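Local coordinates for protein probable zinc protease PqqL (Escherichia coli, PDB 6OFT) that probably cleaves peptide bonds as a periplasmic M16-family (insulinase-like) zinc metalloprotease, this chain being the first half of the protein, at residues A[272-277]-A[402-407]; A[281-286]-A[415-420]; A[361-366]-A[407-412]. All blocks are in the same frame, centred on the assembly; numbering follows the deposited sequence.

Interaction 1 of 3, residues A[272-277]-A[402-407]; sequences QSFIEQ and YQLSKR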
loop_
_atom_site.group_PDB
_atom_site.type_symbol
_atom_site.label_atom_id
_atom_site.label_comp_id
_atom_site.label_asym_id
_atom_site.label_seq_id
_atom_site.Cartn_x
_atom_site.Cartn_y
_atom_site.Cartn_z
ATOM N N GLN A 272 -13.399 17.865 3.569
ATOM C CA GLN A 272 -12.298 18.313 4.420
ATOM C C GLN A 272 -11.111 17.333 4.322
ATOM O O GLN A 272 -9.980 17.780 4.136
ATOM C CB GLN A 272 -12.789 18.451 5.879
ATOM C CG GLN A 272 -11.748 18.962 6.875
ATOM C CD GLN A 272 -12.228 18.856 8.309
ATOM O OE1 GLN A 272 -11.784 17.996 9.077
ATOM N NE2 GLN A 272 -13.144 19.728 8.706
ATOM N N SER A 273 -11.366 16.004 4.403
ATOM C CA SER A 273 -10.281 15.014 4.327
ATOM C C SER A 273 -9.730 14.864 2.894
ATOM O O SER A 273 -8.551 14.566 2.735
ATOM C CB SER A 273 -10.681 13.681 4.957
ATOM O OG SER A 273 -11.801 13.089 4.318
ATOM N N PHE A 274 -10.545 15.172 1.867
ATOM C CA PHE A 274 -10.087 15.186 0.474
ATOM C C PHE A 274 -9.045 16.317 0.325
ATOM O O PHE A 274 -8.018 16.111 -0.312
ATOM C CB PHE A 274 -11.263 15.413 -0.509
ATOM C CG PHE A 274 -10.880 15.419 -1.977
ATOM C CD1 PHE A 274 -10.446 16.587 -2.598
ATOM C CD2 PHE A 274 -10.950 14.256 -2.735
ATOM C CE1 PHE A 274 -10.089 16.592 -3.954
ATOM C CE2 PHE A 274 -10.580 14.259 -4.088
ATOM C CZ PHE A 274 -10.159 15.427 -4.690
ATOM N N ILE A 275 -9.319 17.498 0.921
ATOM C CA ILE A 275 -8.442 18.673 0.879
ATOM C C ILE A 275 -7.141 18.397 1.633
ATOM O O ILE A 275 -6.076 18.728 1.117
ATOM C CB ILE A 275 -9.156 19.970 1.374
ATOM C CG1 ILE A 275 -10.268 20.408 0.397
ATOM C CG2 ILE A 275 -8.145 21.119 1.609
ATOM C CD1 ILE A 275 -11.366 21.266 1.036
ATOM N N GLU A 276 -7.228 17.816 2.847
ATOM C CA GLU A 276 -6.062 17.476 3.679
ATOM C C GLU A 276 -5.090 16.577 2.915
ATOM O O GLU A 276 -3.891 16.860 2.903
ATOM C CB GLU A 276 -6.500 16.831 5.005
ATOM C CG GLU A 276 -5.359 16.294 5.866
ATOM C CD GLU A 276 -5.117 16.990 7.193
ATOM O OE1 GLU A 276 -6.103 17.413 7.838
ATOM O OE2 GLU A 276 -3.936 17.096 7.597
ATOM N N GLN A 277 -5.603 15.521 2.258
ATOM C CA GLN A 277 -4.768 14.585 1.490
ATOM C C GLN A 277 -4.172 15.289 0.285
ATOM O O GLN A 277 -3.005 15.061 -0.030
ATOM C CB GLN A 277 -5.577 13.340 1.054
ATOM C CG GLN A 277 -4.737 12.190 0.432
ATOM C CD GLN A 277 -4.385 12.326 -1.048
ATOM O OE1 GLN A 277 -4.913 13.169 -1.780
ATOM N NE2 GLN A 277 -3.478 11.479 -1.534
ATOM N N TYR A 402 -12.183 14.226 -10.924
ATOM C CA TYR A 402 -11.970 15.439 -11.716
ATOM C C TYR A 402 -12.780 16.656 -11.202
ATOM O O TYR A 402 -12.202 17.734 -11.004
ATOM C CB TYR A 402 -12.255 15.146 -13.205
ATOM C CG TYR A 402 -12.089 16.351 -14.105
ATOM C CD1 TYR A 402 -10.862 17.001 -14.214
ATOM C CD2 TYR A 402 -13.153 16.830 -14.863
ATOM C CE1 TYR A 402 -10.704 18.114 -15.037
ATOM C CE2 TYR A 402 -13.007 17.942 -15.693
ATOM C CZ TYR A 402 -11.780 18.583 -15.772
ATOM O OH TYR A 402 -11.616 19.662 -16.600
ATOM N N GLN A 403 -14.116 16.487 -11.020
ATOM C CA GLN A 403 -15.034 17.526 -10.523
ATOM C C GLN A 403 -14.653 17.981 -9.097
ATOM O O GLN A 403 -14.572 19.187 -8.847
ATOM C CB GLN A 403 -16.491 17.032 -10.547
ATOM C CG GLN A 403 -17.128 16.962 -11.938
ATOM C CD GLN A 403 -18.605 16.576 -11.925
ATOM O OE1 GLN A 403 -19.388 17.003 -12.783
ATOM N NE2 GLN A 403 -19.027 15.748 -10.972
ATOM N N LEU A 404 -14.372 17.026 -8.183
ATOM C CA LEU A 404 -13.961 17.327 -6.802
ATOM C C LEU A 404 -12.681 18.132 -6.763
ATOM O O LEU A 404 -12.587 19.049 -5.961
ATOM C CB LEU A 404 -13.731 16.052 -5.971
ATOM C CG LEU A 404 -14.892 15.429 -5.232
ATOM C CD1 LEU A 404 -14.430 14.170 -4.503
ATOM C CD2 LEU A 404 -15.549 16.408 -4.240
ATOM N N SER A 405 -11.676 17.751 -7.582
ATOM C CA SER A 405 -10.381 18.436 -7.670
ATOM C C SER A 405 -10.561 19.858 -8.172
ATOM O O SER A 405 -10.052 20.774 -7.542
ATOM C CB SER A 405 -9.422 17.676 -8.579
ATOM O OG SER A 405 -9.212 16.363 -8.092
ATOM N N LYS A 406 -11.327 20.051 -9.278
ATOM C CA LYS A 406 -11.634 21.362 -9.863
ATOM C C LYS A 406 -12.283 22.309 -8.838
ATOM O O LYS A 406 -12.005 23.509 -8.846
ATOM C CB LYS A 406 -12.573 21.208 -11.070
ATOM C CG LYS A 406 -11.879 21.293 -12.422
ATOM C CD LYS A 406 -12.461 22.400 -13.280
ATOM C CE LYS A 406 -11.918 22.385 -14.689
ATOM N NZ LYS A 406 -12.433 23.522 -15.500
ATOM N N ARG A 407 -13.149 21.773 -7.973
ATOM C CA ARG A 407 -13.858 22.566 -6.973
ATOM C C ARG A 407 -13.115 22.694 -5.622
ATOM O O ARG A 407 -13.005 23.796 -5.108
ATOM C CB ARG A 407 -15.274 22.011 -6.774
ATOM C CG ARG A 407 -16.081 22.727 -5.690
ATOM C CD ARG A 407 -17.503 22.230 -5.624
ATOM N NE ARG A 407 -17.573 20.815 -5.270
ATOM C CZ ARG A 407 -17.725 20.364 -4.032
ATOM N NH1 ARG A 407 -17.828 21.215 -3.016
ATOM N NH2 ARG A 407 -17.782 19.062 -3.800
#
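Phe274 of helix 271-296 lays one face of its ring against the side chain of Leu404 on helix 398-408, a CH-pi contact between two helices of the second alpha/beta domain in this half of an M16 peptidase. The domain pairs a mixed beta-sheet with a layer of helices, and within residues 272-277 and 402-407 Phe274 carries the contact from its side. The ring reaches across because CG stands anti to the backbone N (chi1 -179°), which sends the phenyl group out toward the second helix. Leu404 CB sits over the face, 4.2 Å from the ring centroid and 24° off the ring normal, displaced toward the rim, where its closest ring atom is Phe274 CZ at 3.8 Å. Leu404 CD1 prolongs the contact along the same ring, 3.9 Å from both Phe274 CD2 and Phe274 CE2, so CB and one methyl together cover the CD2, CE2 and CZ side. A phenyl ring suits the place because it is long and flat enough to span the distance between the segments, whose closest CA atoms, those of Phe274 and Leu404, are 8.5 Å apart; a branched leucine offers it several C-H groups at once. At the edge of the ring the partner is small and polar. Ser405 is compact enough to leave room for the ring, and its hydroxyl is hydrogen-bonded to Thr401 O one turn earlier in its own helix, so it does not depend on the phenylalanine. Leu408, a turn further on, also touches Phe274. Ser405 OG lies in the ring plane, 3.7 Å from Phe274 CZ.

Interaction 2 of 3, residues A[281-286]-A[415-420]; sequences SMLVQL and QSLAEK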
loop_
_atom_site.group_PDB
_atom_site.type_symbol
_atom_site.label_atom_id
_atom_site.label_comp_id
_atom_site.label_asym_id
_atom_site.label_seq_id
_atom_site.Cartn_x
_atom_site.Cartn_y
_atom_site.Cartn_z
ATOM N N SER A 281 -0.123 15.772 -0.781
ATOM C CA SER A 281 0.208 15.312 -2.128
ATOM C C SER A 281 0.823 16.443 -2.954
ATOM O O SER A 281 1.775 16.211 -3.698
ATOM C CB SER A 281 -1.046 14.784 -2.820
ATOM O OG SER A 281 -0.781 14.413 -4.162
ATOM N N MET A 282 0.278 17.664 -2.815
ATOM C CA MET A 282 0.782 18.828 -3.533
ATOM C C MET A 282 2.110 19.303 -2.996
ATOM O O MET A 282 2.963 19.640 -3.805
ATOM C CB MET A 282 -0.242 19.944 -3.595
ATOM C CG MET A 282 -1.204 19.712 -4.731
ATOM S SD MET A 282 -2.421 20.990 -4.853
ATOM C CE MET A 282 -3.542 20.215 -5.941
ATOM N N LEU A 283 2.318 19.257 -1.655
ATOM C CA LEU A 283 3.601 19.622 -1.035
ATOM C C LEU A 283 4.704 18.708 -1.555
ATOM O O LEU A 283 5.784 19.188 -1.896
ATOM C CB LEU A 283 3.535 19.567 0.498
ATOM C CG LEU A 283 2.927 20.776 1.220
ATOM C CD1 LEU A 283 2.864 20.532 2.697
ATOM C CD2 LEU A 283 3.718 22.072 0.955
ATOM N N VAL A 284 4.395 17.397 -1.666
ATOM C CA VAL A 284 5.268 16.331 -2.173
ATOM C C VAL A 284 5.590 16.619 -3.647
ATOM O O VAL A 284 6.772 16.679 -4.011
ATOM C CB VAL A 284 4.618 14.924 -1.925
ATOM C CG1 VAL A 284 5.127 13.857 -2.894
ATOM C CG2 VAL A 284 4.799 14.474 -0.480
ATOM N N GLN A 285 4.553 16.862 -4.473
ATOM C CA GLN A 285 4.740 17.159 -5.891
ATOM C C GLN A 285 5.546 18.440 -6.134
ATOM O O GLN A 285 6.410 18.447 -7.008
ATOM C CB GLN A 285 3.406 17.218 -6.655
ATOM C CG GLN A 285 3.622 17.402 -8.175
ATOM C CD GLN A 285 2.397 17.181 -9.020
ATOM O OE1 GLN A 285 1.370 16.678 -8.555
ATOM N NE2 GLN A 285 2.492 17.545 -10.298
ATOM N N LEU A 286 5.266 19.511 -5.373
ATOM C CA LEU A 286 5.964 20.788 -5.527
ATOM C C LEU A 286 7.462 20.641 -5.242
ATOM O O LEU A 286 8.276 21.181 -5.993
ATOM C CB LEU A 286 5.315 21.865 -4.655
ATOM C CG LEU A 286 3.988 22.453 -5.164
ATOM C CD1 LEU A 286 3.210 23.059 -4.027
ATOM C CD2 LEU A 286 4.215 23.502 -6.245
ATOM N N GLN A 415 -0.663 30.166 0.812
ATOM C CA GLN A 415 -0.747 30.425 2.258
ATOM C C GLN A 415 -1.158 29.185 3.043
ATOM O O GLN A 415 -0.607 28.951 4.123
ATOM C CB GLN A 415 -1.699 31.602 2.569
ATOM C CG GLN A 415 -1.170 32.954 2.074
ATOM C CD GLN A 415 -1.476 33.220 0.620
ATOM O OE1 GLN A 415 -2.234 32.499 -0.037
ATOM N NE2 GLN A 415 -0.881 34.259 0.077
ATOM N N SER A 416 -2.115 28.389 2.520
ATOM C CA SER A 416 -2.556 27.167 3.220
ATOM C C SER A 416 -1.436 26.115 3.240
ATOM O O SER A 416 -1.249 25.416 4.241
ATOM C CB SER A 416 -3.861 26.623 2.637
ATOM O OG SER A 416 -3.703 25.940 1.403
ATOM N N LEU A 417 -0.659 26.053 2.153
ATOM C CA LEU A 417 0.482 25.150 2.041
ATOM C C LEU A 417 1.672 25.604 2.906
ATOM O O LEU A 417 2.413 24.755 3.407
ATOM C CB LEU A 417 0.903 24.982 0.575
ATOM C CG LEU A 417 -0.074 24.249 -0.354
ATOM C CD1 LEU A 417 0.544 24.057 -1.713
ATOM C CD2 LEU A 417 -0.510 22.872 0.212
ATOM N N ALA A 418 1.858 26.929 3.081
ATOM C CA ALA A 418 2.940 27.484 3.910
ATOM C C ALA A 418 2.671 27.111 5.357
ATOM O O ALA A 418 3.605 26.771 6.079
ATOM C CB ALA A 418 3.026 29.001 3.750
ATOM N N GLU A 419 1.382 27.108 5.759
ATOM C CA GLU A 419 0.944 26.707 7.094
ATOM C C GLU A 419 1.255 25.234 7.347
ATOM O O GLU A 419 1.832 24.906 8.392
ATOM C CB GLU A 419 -0.554 26.958 7.273
ATOM C CG GLU A 419 -0.967 27.039 8.731
ATOM C CD GLU A 419 -2.383 26.579 9.001
ATOM O OE1 GLU A 419 -3.306 27.005 8.270
ATOM O OE2 GLU A 419 -2.568 25.790 9.955
ATOM N N LYS A 420 0.899 24.362 6.380
ATOM C CA LYS A 420 1.117 22.922 6.434
ATOM C C LYS A 420 2.599 22.563 6.426
ATOM O O LYS A 420 3.008 21.631 7.141
ATOM C CB LYS A 420 0.386 22.219 5.284
ATOM C CG LYS A 420 -0.994 21.730 5.661
ATOM C CD LYS A 420 -1.105 20.219 5.490
ATOM C CE LYS A 420 -2.524 19.707 5.385
ATOM N NZ LYS A 420 -3.395 20.167 6.503
#
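This is a buried, largely apolar helix-helix contact in which Leu417 of helix 414-425 packs between Leu283 and Leu286 of helix 271-296. It lies in the helical layer of the second alpha/beta domain of the chain. The short segments cross almost perpendicularly, at -89°, with their axes 10.8 Å apart at closest approach, so the meeting is confined to a few side chains. Leu283 and Leu286 stand one turn apart on the same helix face. Leu286 meets Leu417 at about a right angle, methyl to methyl, with Leu286 CD1 3.7 Å from Leu417 CD1. Leu283 instead slides past Leu417 in the opposite direction: its CD2 comes within 4.1 Å of Leu417 CB and 3.9 Å of the backbone oxygen Leu417 O, while its CG approaches the CD2 methyl of Leu417. Branched leucines suit such a crossing, since the two methyls of Leu417 can serve different neighbours. The other methyl of Leu283, CD1, lies 4.0 Å from Lys420 CB. Toward 281-286 the lysine offers this CB; its chain bends at chi2 and chi4 and carries the ammonium group away toward Glu276 and Glu279, with which NZ makes long, weak ion pairs. Phe350 touches both Leu283 and Leu286, and Leu355 of helix 352-371 touches Leu417, enlarging the apolar cluster. Leucines thus pack a near-perpendicular helix crossing in the helical layer that accompanies the five-stranded mixed sheet of the second M16 domain.

Interaction 3 of 3, residues A[361-366]-A[407-412]; sequences TRLTWL and RLWQQI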
loop_
_atom_site.group_PDB
_atom_site.type_symbol
_atom_site.label_atom_id
_atom_site.label_comp_id
_atom_site.label_asym_id
_atom_site.label_seq_id
_atom_site.Cartn_x
_atom_site.Cartn_y
_atom_site.Cartn_z
ATOM N N THR A 361 -1.731 20.958 -14.516
ATOM C CA THR A 361 -1.192 19.718 -15.112
ATOM C C THR A 361 -1.875 18.462 -14.555
ATOM O O THR A 361 -2.011 17.466 -15.275
ATOM C CB THR A 361 0.335 19.629 -14.984
ATOM O OG1 THR A 361 0.698 19.712 -13.606
ATOM C CG2 THR A 361 1.053 20.685 -15.802
ATOM N N ARG A 362 -2.295 18.512 -13.271
ATOM C CA ARG A 362 -3.023 17.426 -12.613
ATOM C C ARG A 362 -4.446 17.376 -13.158
ATOM O O ARG A 362 -4.920 16.293 -13.482
ATOM C CB ARG A 362 -3.015 17.585 -11.083
ATOM C CG ARG A 362 -1.758 17.063 -10.423
ATOM C CD ARG A 362 -1.600 17.614 -9.025
ATOM N NE ARG A 362 -2.410 16.882 -8.059
ATOM C CZ ARG A 362 -1.942 16.280 -6.971
ATOM N NH1 ARG A 362 -0.644 16.325 -6.681
ATOM N NH2 ARG A 362 -2.764 15.640 -6.159
ATOM N N LEU A 363 -5.101 18.546 -13.321
ATOM C CA LEU A 363 -6.446 18.611 -13.889
ATOM C C LEU A 363 -6.471 18.146 -15.346
ATOM O O LEU A 363 -7.441 17.511 -15.749
ATOM C CB LEU A 363 -7.057 20.016 -13.770
ATOM C CG LEU A 363 -7.443 20.482 -12.358
ATOM C CD1 LEU A 363 -7.756 21.970 -12.355
ATOM C CD2 LEU A 363 -8.604 19.659 -11.779
ATOM N N THR A 364 -5.409 18.456 -16.129
ATOM C CA THR A 364 -5.285 18.008 -17.530
ATOM C C THR A 364 -5.265 16.464 -17.548
ATOM O O THR A 364 -5.985 15.852 -18.342
ATOM C CB THR A 364 -4.036 18.619 -18.201
ATOM O OG1 THR A 364 -4.142 20.039 -18.174
ATOM C CG2 THR A 364 -3.843 18.139 -19.642
ATOM N N TRP A 365 -4.461 15.857 -16.652
ATOM C CA TRP A 365 -4.345 14.410 -16.492
ATOM C C TRP A 365 -5.689 13.810 -16.064
ATOM O O TRP A 365 -6.106 12.784 -16.606
ATOM C CB TRP A 365 -3.259 14.046 -15.456
ATOM C CG TRP A 365 -2.949 12.574 -15.449
ATOM C CD1 TRP A 365 -2.041 11.930 -16.238
ATOM C CD2 TRP A 365 -3.628 11.551 -14.700
ATOM N NE1 TRP A 365 -2.092 10.572 -16.008
ATOM C CE2 TRP A 365 -3.048 10.314 -15.059
ATOM C CE3 TRP A 365 -4.660 11.561 -13.744
ATOM C CZ2 TRP A 365 -3.476 9.096 -14.510
ATOM C CZ3 TRP A 365 -5.087 10.356 -13.203
ATOM C CH2 TRP A 365 -4.495 9.141 -13.583
ATOM N N LEU A 366 -6.354 14.452 -15.087
ATOM C CA LEU A 366 -7.633 13.990 -14.560
ATOM C C LEU A 366 -8.717 14.009 -15.608
ATOM O O LEU A 366 -9.493 13.046 -15.687
ATOM C CB LEU A 366 -8.048 14.746 -13.283
ATOM C CG LEU A 366 -7.228 14.434 -12.039
ATOM C CD1 LEU A 366 -7.574 15.363 -10.920
ATOM C CD2 LEU A 366 -7.382 12.965 -11.605
ATOM N N ARG A 407 -13.149 21.773 -7.973
ATOM C CA ARG A 407 -13.858 22.566 -6.973
ATOM C C ARG A 407 -13.115 22.694 -5.622
ATOM O O ARG A 407 -13.005 23.796 -5.108
ATOM C CB ARG A 407 -15.274 22.011 -6.774
ATOM C CG ARG A 407 -16.081 22.727 -5.690
ATOM C CD ARG A 407 -17.503 22.230 -5.624
ATOM N NE ARG A 407 -17.573 20.815 -5.270
ATOM C CZ ARG A 407 -17.725 20.364 -4.032
ATOM N NH1 ARG A 407 -17.828 21.215 -3.016
ATOM N NH2 ARG A 407 -17.782 19.062 -3.800
ATOM N N LEU A 408 -12.678 21.586 -5.021
ATOM C CA LEU A 408 -12.039 21.628 -3.701
ATOM C C LEU A 408 -10.611 22.184 -3.695
ATOM O O LEU A 408 -10.208 22.765 -2.680
ATOM C CB LEU A 408 -12.089 20.267 -2.993
ATOM C CG LEU A 408 -13.500 19.740 -2.666
ATOM C CD1 LEU A 408 -13.422 18.383 -2.008
ATOM C CD2 LEU A 408 -14.291 20.722 -1.774
ATOM N N TRP A 409 -9.851 22.029 -4.803
ATOM C CA TRP A 409 -8.478 22.544 -4.853
ATOM C C TRP A 409 -8.411 24.072 -4.817
ATOM O O TRP A 409 -7.339 24.600 -4.546
ATOM C CB TRP A 409 -7.685 22.004 -6.055
ATOM C CG TRP A 409 -7.324 20.545 -6.021
ATOM C CD1 TRP A 409 -7.445 19.687 -4.970
ATOM C CD2 TRP A 409 -6.735 19.790 -7.091
ATOM N NE1 TRP A 409 -6.968 18.444 -5.315
ATOM C CE2 TRP A 409 -6.530 18.477 -6.613
ATOM C CE3 TRP A 409 -6.355 20.098 -8.411
ATOM C CZ2 TRP A 409 -5.979 17.466 -7.409
ATOM C CZ3 TRP A 409 -5.803 19.098 -9.196
ATOM C CH2 TRP A 409 -5.631 17.798 -8.700
ATOM N N GLN A 410 -9.544 24.789 -5.020
ATOM C CA GLN A 410 -9.520 26.256 -4.944
ATOM C C GLN A 410 -9.380 26.733 -3.474
ATOM O O GLN A 410 -9.018 27.884 -3.222
ATOM C CB GLN A 410 -10.685 26.915 -5.715
ATOM C CG GLN A 410 -12.090 26.649 -5.191
ATOM C CD GLN A 410 -13.169 26.736 -6.258
ATOM O OE1 GLN A 410 -13.073 26.158 -7.352
ATOM N NE2 GLN A 410 -14.248 27.429 -5.946
ATOM N N GLN A 411 -9.556 25.807 -2.517
ATOM C CA GLN A 411 -9.327 26.046 -1.089
ATOM C C GLN A 411 -7.825 25.860 -0.744
ATOM O O GLN A 411 -7.400 26.192 0.364
ATOM C CB GLN A 411 -10.193 25.093 -0.243
ATOM C CG GLN A 411 -11.625 25.584 -0.138
ATOM C CD GLN A 411 -12.492 24.602 0.574
ATOM O OE1 GLN A 411 -12.404 24.433 1.790
ATOM N NE2 GLN A 411 -13.347 23.926 -0.174
ATOM N N ILE A 412 -7.037 25.310 -1.686
ATOM C CA ILE A 412 -5.591 25.099 -1.496
ATOM C C ILE A 412 -4.852 26.313 -2.031
ATOM O O ILE A 412 -4.949 26.624 -3.217
ATOM C CB ILE A 412 -5.115 23.763 -2.126
ATOM C CG1 ILE A 412 -5.924 22.575 -1.532
ATOM C CG2 ILE A 412 -3.575 23.571 -1.956
ATOM C CD1 ILE A 412 -5.779 21.276 -2.272
#
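The six-membered end of the Trp409 indole pushes in among Arg362, Leu363 and Leu366, three side chains of helix 352-371. Arg362 CB lies 3.5 Å from Trp409 CH2, and Arg362 NE approaches the same carbon at 3.4 Å. The arginine crosses the indole at about a right angle, its guanidinium plane turned 76° from the ring plane, and Trp409 CH2 lies at the guanidinium edge, near its plane, so the groups are far from a parallel stack. Leu363 and the indole slide past each other, pointing opposite ways, with Leu363 CG 3.8 Å from Trp409 CZ3, whereas Leu366 and the indole point at each other, Leu366 CD1 lying 3.8 Å from Trp409 CH2. A tryptophan suits the place because its long, flat side chain bridges segments whose closest CA atoms, those of Leu363 and Trp409, are 10.1 Å apart. With an alanine here, a gap would probably open beside Arg362, Leu363 and Leu366 and let the arginine's aliphatic chain shift. Further out, the guanidinium is anchored on helix 271-296: NH1 hydrogen-bonds to Gln285 OE1 and NH2 to Ser281 OG, which helps fix its rotation, while the bend at chi3 (81°) turns it that way. Ala278 and Met282 of that helix also touch the indole, and Lys359 NZ hydrogen-bonds to the carbonyl oxygens of Trp409 and Ile412. The 3-10 segment 409-411 is thus packed by its tryptophan into the helical layer of the M16 alpha/beta domain.

Overall arrangement
All three contacts lie in the helical layer of the second alpha/beta domain, on one side of the chain's centre and away from the predicted zinc site. Interactions 1 and 2 share helix 271-296, with centres about 14 Å apart; interaction 3 is about 8 Å from the centre of interaction 1 and about 14 Å from that of interaction 2. Along the chain, helix 271-296 comes first, then 352-371, 398-408 and 414-425. Interactions 1 and 3 share helix 398-408 and its Arg407, and residues of interactions 2 and 3 touch each other. Helix 271-296 is thus tied into one continuous layer with helices that come more than 50 residues later.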